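Local coordinates for protein esterase (Uncultured bacterium, PDB 5EGN) that acts as an alpha/beta-hydrolase-fold esterase that degrades N-acyl homoserine lactones, the signal molecules of bacterial quorum sensing, at residues G241-Y244 with Q245-P249; E212-L215 with V216-V219. The protein carries 2 engineered substitutions. All coordinates share one frame; numbering follows the deposited sequence.

Interaction 1 (G241-Y244 with Q245-P249); sequences GHFY and QLERP
The carbonyl of Phe243, the N-cap of the short helix 244-247, receives two backbone N-H groups, Glu247 N at 2.8 Å from Phe243 O and Leu246 N at 3.0 Å from that same oxygen. Arg248 N bonds to Tyr244 O one residue further on. The loop leading into this turn follows the last strand of the alpha/beta hydrolase sheet and carries His242, whose ND1 is hydrogen-bonded to Asp214 OD2. Glu247 folds back over the loop: its extended chain brings Glu247 OE1 to 2.8 Å from Gly241 N, with OE2 meeting that N-H less closely. The anti lone pair of Glu247 OE1 then takes Phe243 N at 3.2 Å. A carboxylate suits this buried place because it can gather several donors at once; Ser151 and Ser154 add hydroxyl bonds to OE2. Replacing Glu247 by an alanine would probably leave the N-H groups of Gly241 and Phe243 without this acceptor and free the loop before the helix to shift. Over the Phe243 ring, His242 CB rests on one face, offset toward the rim. Tyr244, its CG anti to the backbone N (chi1 -167°), turns its ring edge to Arg248, with Tyr244 CE1 3.7 Å from Arg248 CB.

Interaction 2 (E212-L215 with V216-V219); sequences EEDL and VTTV. Engineered in segment 216-219: Val216 (natural residue Ala).
Asp214 reaches forward over the residues that follow it, its carboxylate oxygen OD1 accepting the backbone N-H of Thr217 at 2.9 Å from Thr217 N. The bond is nearly straight at the hydrogen (171°), yet the donor comes from above the carboxylate plane, 59° out of it. The segments span the loop from strand 206-211 to the first residue of helix 219-228 in the alpha/beta hydrolase fold, where the acid of a catalytic triad is commonly found. With CG anti to the backbone N (chi1 -168°), the Asp214 side chain is directed over the turn, and OD1 also lies 3.4 Å from CB of Val216, an engineered residue that is alanine in the natural sequence. Asp214 OD2 approaches Thr217 CB at 3.6 Å. Aspartate suits the site because its short side chain keeps the carboxylate close to its own backbone, where OD1 can take an N-H three residues on while OD2 is left for His242. Further out, Thr218 is the N-cap of helix 219-228, its side chain capping a backbone N of the first turn and its OG1 hydrogen-bonded to Asn221 OD1. Val219 CG2 comes within 3.9 Å of Glu212 O, and Thr218 CA-H points at Asp214 O with 3.5 Å between CA and O.

In the fold
Interaction 2 precedes interaction 1 along the chain, in the loop after strand 206-211, while interaction 1 follows strand 233-237, its parallel neighbour at the edge of the sheet. Their centres lie about 12 Å apart, and the loops meet through the histidine-aspartate pair, with His242 ND1 2.6 Å from Asp214 OD2; His242 CE1 also packs near Thr217 OG1 and CG1 of the engineered Val216. His242 touches Ser93 in what looks like a nucleophile elbow after strand 87-92. Together this is consistent with the serine-histidine-aspartate triad of alpha/beta hydrolases, so the two local turns would set the acid and the histidine in place for lactone hydrolysis.

Interaction 1 (G241-Y244 with Q245-P249)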
loop_
_atom_site.group_PDB
_atom_site.type_symbol
_atom_site.label_atom_id
_atom_site.label_comp_id
_atom_site.label_asym_id
_atom_site.label_seq_id
_atom_site.Cartn_x
_atom_site.Cartn_y
_atom_site.Cartn_z
ATOM N N GLY A 241 -3.825 -17.734 6.576
ATOM C CA GLY A 241 -4.106 -17.336 7.944
ATOM C C GLY A 241 -5.082 -16.171 8.019
ATOM O O GLY A 241 -6.229 -16.285 7.588
ATOM N N HIS A 242 -4.622 -15.042 8.554
ATOM C CA HIS A 242 -5.489 -13.896 8.829
ATOM C C HIS A 242 -5.606 -12.941 7.647
ATOM O O HIS A 242 -6.547 -12.153 7.570
ATOM C CB HIS A 242 -4.971 -13.131 10.053
ATOM C CG HIS A 242 -6.026 -12.365 10.787
ATOM N ND1 HIS A 242 -7.145 -12.969 11.325
ATOM C CD2 HIS A 242 -6.127 -11.050 11.093
ATOM C CE1 HIS A 242 -7.891 -12.057 11.921
ATOM N NE2 HIS A 242 -7.295 -10.884 11.794
ATOM N N PHE A 243 -4.655 -13.013 6.723
ATOM C CA PHE A 243 -4.576 -12.019 5.660
ATOM C C PHE A 243 -4.638 -12.628 4.263
ATOM O O PHE A 243 -3.649 -12.626 3.534
ATOM C CB PHE A 243 -3.296 -11.199 5.816
ATOM C CG PHE A 243 -3.037 -10.750 7.226
ATOM C CD1 PHE A 243 -3.680 -9.639 7.745
ATOM C CD2 PHE A 243 -2.151 -11.444 8.035
ATOM C CE1 PHE A 243 -3.443 -9.227 9.043
ATOM C CE2 PHE A 243 -1.909 -11.037 9.332
ATOM C CZ PHE A 243 -2.557 -9.928 9.838
ATOM N N TYR A 244 -5.812 -13.132 3.896
ATOM C CA TYR A 244 -6.037 -13.720 2.579
ATOM C C TYR A 244 -5.711 -12.739 1.453
ATOM O O TYR A 244 -5.209 -13.136 0.401
ATOM C CB TYR A 244 -7.490 -14.193 2.460
ATOM C CG TYR A 244 -7.778 -15.088 1.273
ATOM C CD1 TYR A 244 -6.757 -15.763 0.615
ATOM C CD2 TYR A 244 -9.077 -15.256 0.809
ATOM C CE1 TYR A 244 -7.022 -16.578 -0.469
ATOM C CE2 TYR A 244 -9.350 -16.069 -0.273
ATOM C CZ TYR A 244 -8.322 -16.728 -0.908
ATOM O OH TYR A 244 -8.594 -17.539 -1.986
ATOM N N GLN A 245 -5.985 -11.457 1.679
ATOM C CA GLN A 245 -5.786 -10.449 0.643
ATOM C C GLN A 245 -4.303 -10.193 0.377
ATOM O O GLN A 245 -3.941 -9.615 -0.646
ATOM C CB GLN A 245 -6.485 -9.137 1.019
ATOM C CG GLN A 245 -5.752 -8.288 2.045
ATOM C CD GLN A 245 -6.104 -8.652 3.472
ATOM O OE1 GLN A 245 -5.992 -9.808 3.875
ATOM N NE2 GLN A 245 -6.542 -7.664 4.243
ATOM N N LEU A 246 -3.450 -10.632 1.297
ATOM C CA LEU A 246 -2.006 -10.485 1.129
ATOM C C LEU A 246 -1.320 -11.823 0.860
ATOM O O LEU A 246 -0.347 -11.888 0.108
ATOM C CB LEU A 246 -1.383 -9.828 2.361
ATOM C CG LEU A 246 -1.467 -8.304 2.446
ATOM C CD1 LEU A 246 -0.704 -7.803 3.662
ATOM C CD2 LEU A 246 -0.931 -7.670 1.174
ATOM N N GLU A 247 -1.825 -12.885 1.480
ATOM C CA GLU A 247 -1.220 -14.207 1.350
ATOM C C GLU A 247 -1.446 -14.794 -0.044
ATOM O O GLU A 247 -0.524 -15.338 -0.652
ATOM C CB GLU A 247 -1.766 -15.148 2.426
ATOM C CG GLU A 247 -1.363 -14.743 3.842
ATOM C CD GLU A 247 -1.843 -15.724 4.894
ATOM O OE1 GLU A 247 -2.606 -15.306 5.791
ATOM O OE2 GLU A 247 -1.447 -16.907 4.831
ATOM N N ARG A 248 -2.674 -14.691 -0.540
ATOM C CA ARG A 248 -2.990 -15.106 -1.905
ATOM C C ARG A 248 -3.893 -14.069 -2.570
ATOM O O ARG A 248 -5.075 -14.327 -2.793
ATOM C CB ARG A 248 -3.663 -16.483 -1.922
ATOM C CG ARG A 248 -2.887 -17.572 -1.196
ATOM C CD ARG A 248 -3.476 -18.951 -1.448
ATOM N NE ARG A 248 -3.277 -19.381 -2.829
ATOM C CZ ARG A 248 -2.163 -19.948 -3.280
ATOM N NH1 ARG A 248 -1.141 -20.153 -2.459
ATOM N NH2 ARG A 248 -2.068 -20.309 -4.552
ATOM N N PRO A 249 -3.331 -12.891 -2.892
ATOM C CA PRO A 249 -4.078 -11.708 -3.343
ATOM C C PRO A 249 -4.990 -11.934 -4.551
ATOM O O PRO A 249 -6.147 -11.519 -4.511
ATOM C CB PRO A 249 -2.967 -10.714 -3.695
ATOM C CG PRO A 249 -1.811 -11.133 -2.860
ATOM C CD PRO A 249 -1.882 -12.627 -2.835
#

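Interaction 2 (E212-L215 with V216-V219)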
loop_
_atom_site.group_PDB
_atom_site.type_symbol
_atom_site.label_atom_id
_atom_site.label_comp_id
_atom_site.label_asym_id
_atom_site.label_seq_id
_atom_site.Cartn_x
_atom_site.Cartn_y
_atom_site.Cartn_z
ATOM N N GLU A 212 -7.702 -21.385 6.915
ATOM C CA GLU A 212 -7.638 -22.644 7.650
ATOM C C GLU A 212 -6.675 -22.577 8.834
ATOM O O GLU A 212 -6.947 -23.136 9.898
ATOM C CB GLU A 212 -7.226 -23.779 6.712
ATOM C CG GLU A 212 -7.093 -25.132 7.386
ATOM C CD GLU A 212 -6.175 -26.067 6.628
ATOM O OE1 GLU A 212 -5.423 -25.580 5.757
ATOM O OE2 GLU A 212 -6.201 -27.285 6.901
ATOM N N GLU A 213 -5.555 -21.889 8.647
ATOM C CA GLU A 213 -4.513 -21.841 9.667
ATOM C C GLU A 213 -4.565 -20.587 10.531
ATOM O O GLU A 213 -3.637 -20.317 11.297
ATOM C CB GLU A 213 -3.133 -21.944 9.018
ATOM C CG GLU A 213 -2.877 -23.255 8.309
ATOM C CD GLU A 213 -1.452 -23.370 7.812
ATOM O OE1 GLU A 213 -0.531 -22.955 8.545
ATOM O OE2 GLU A 213 -1.253 -23.864 6.683
ATOM N N ASP A 214 -5.642 -19.819 10.413
ATOM C CA ASP A 214 -5.792 -18.618 11.227
ATOM C C ASP A 214 -6.080 -18.995 12.679
ATOM O O ASP A 214 -7.060 -19.680 12.977
ATOM C CB ASP A 214 -6.899 -17.718 10.674
ATOM C CG ASP A 214 -6.896 -16.330 11.300
ATOM O OD1 ASP A 214 -6.212 -16.120 12.324
ATOM O OD2 ASP A 214 -7.591 -15.442 10.764
ATOM N N LEU A 215 -5.207 -18.541 13.574
ATOM C CA LEU A 215 -5.322 -18.819 15.004
ATOM C C LEU A 215 -5.719 -17.555 15.765
ATOM O O LEU A 215 -6.201 -17.632 16.897
ATOM C CB LEU A 215 -4.006 -19.388 15.545
ATOM C CG LEU A 215 -3.648 -20.770 15.007
ATOM C CD1 LEU A 215 -2.223 -21.162 15.353
ATOM C CD2 LEU A 215 -4.617 -21.793 15.556
ATOM N N VAL A 216 -5.515 -16.399 15.132
ATOM C CA VAL A 216 -5.982 -15.111 15.643
ATOM C C VAL A 216 -7.506 -15.055 15.583
ATOM O O VAL A 216 -8.167 -14.653 16.545
ATOM C CB VAL A 216 -5.394 -13.940 14.827
ATOM C CG1 VAL A 216 -6.008 -12.618 15.245
ATOM C CG2 VAL A 216 -3.886 -13.896 14.986
ATOM N N THR A 217 -8.045 -15.440 14.427
ATOM C CA THR A 217 -9.475 -15.644 14.250
ATOM C C THR A 217 -9.678 -17.084 13.769
ATOM O O THR A 217 -9.388 -17.421 12.611
ATOM C CB THR A 217 -10.087 -14.616 13.265
ATOM O OG1 THR A 217 -10.501 -13.457 13.997
ATOM C CG2 THR A 217 -11.304 -15.184 12.547
ATOM N N THR A 218 -10.136 -17.943 14.678
ATOM C CA THR A 218 -10.244 -19.366 14.392
ATOM C C THR A 218 -11.367 -19.653 13.405
ATOM O O THR A 218 -12.249 -18.822 13.192
ATOM C CB THR A 218 -10.468 -20.186 15.677
ATOM O OG1 THR A 218 -11.754 -19.894 16.238
ATOM C CG2 THR A 218 -9.387 -19.891 16.714
ATOM N N VAL A 219 -11.320 -20.833 12.795
ATOM C CA VAL A 219 -12.343 -21.233 11.841
ATOM C C VAL A 219 -13.702 -21.247 12.531
ATOM O O VAL A 219 -14.708 -20.851 11.946
ATOM C CB VAL A 219 -12.032 -22.612 11.225
ATOM C CG1 VAL A 219 -13.203 -23.110 10.390
ATOM C CG2 VAL A 219 -10.779 -22.529 10.378
#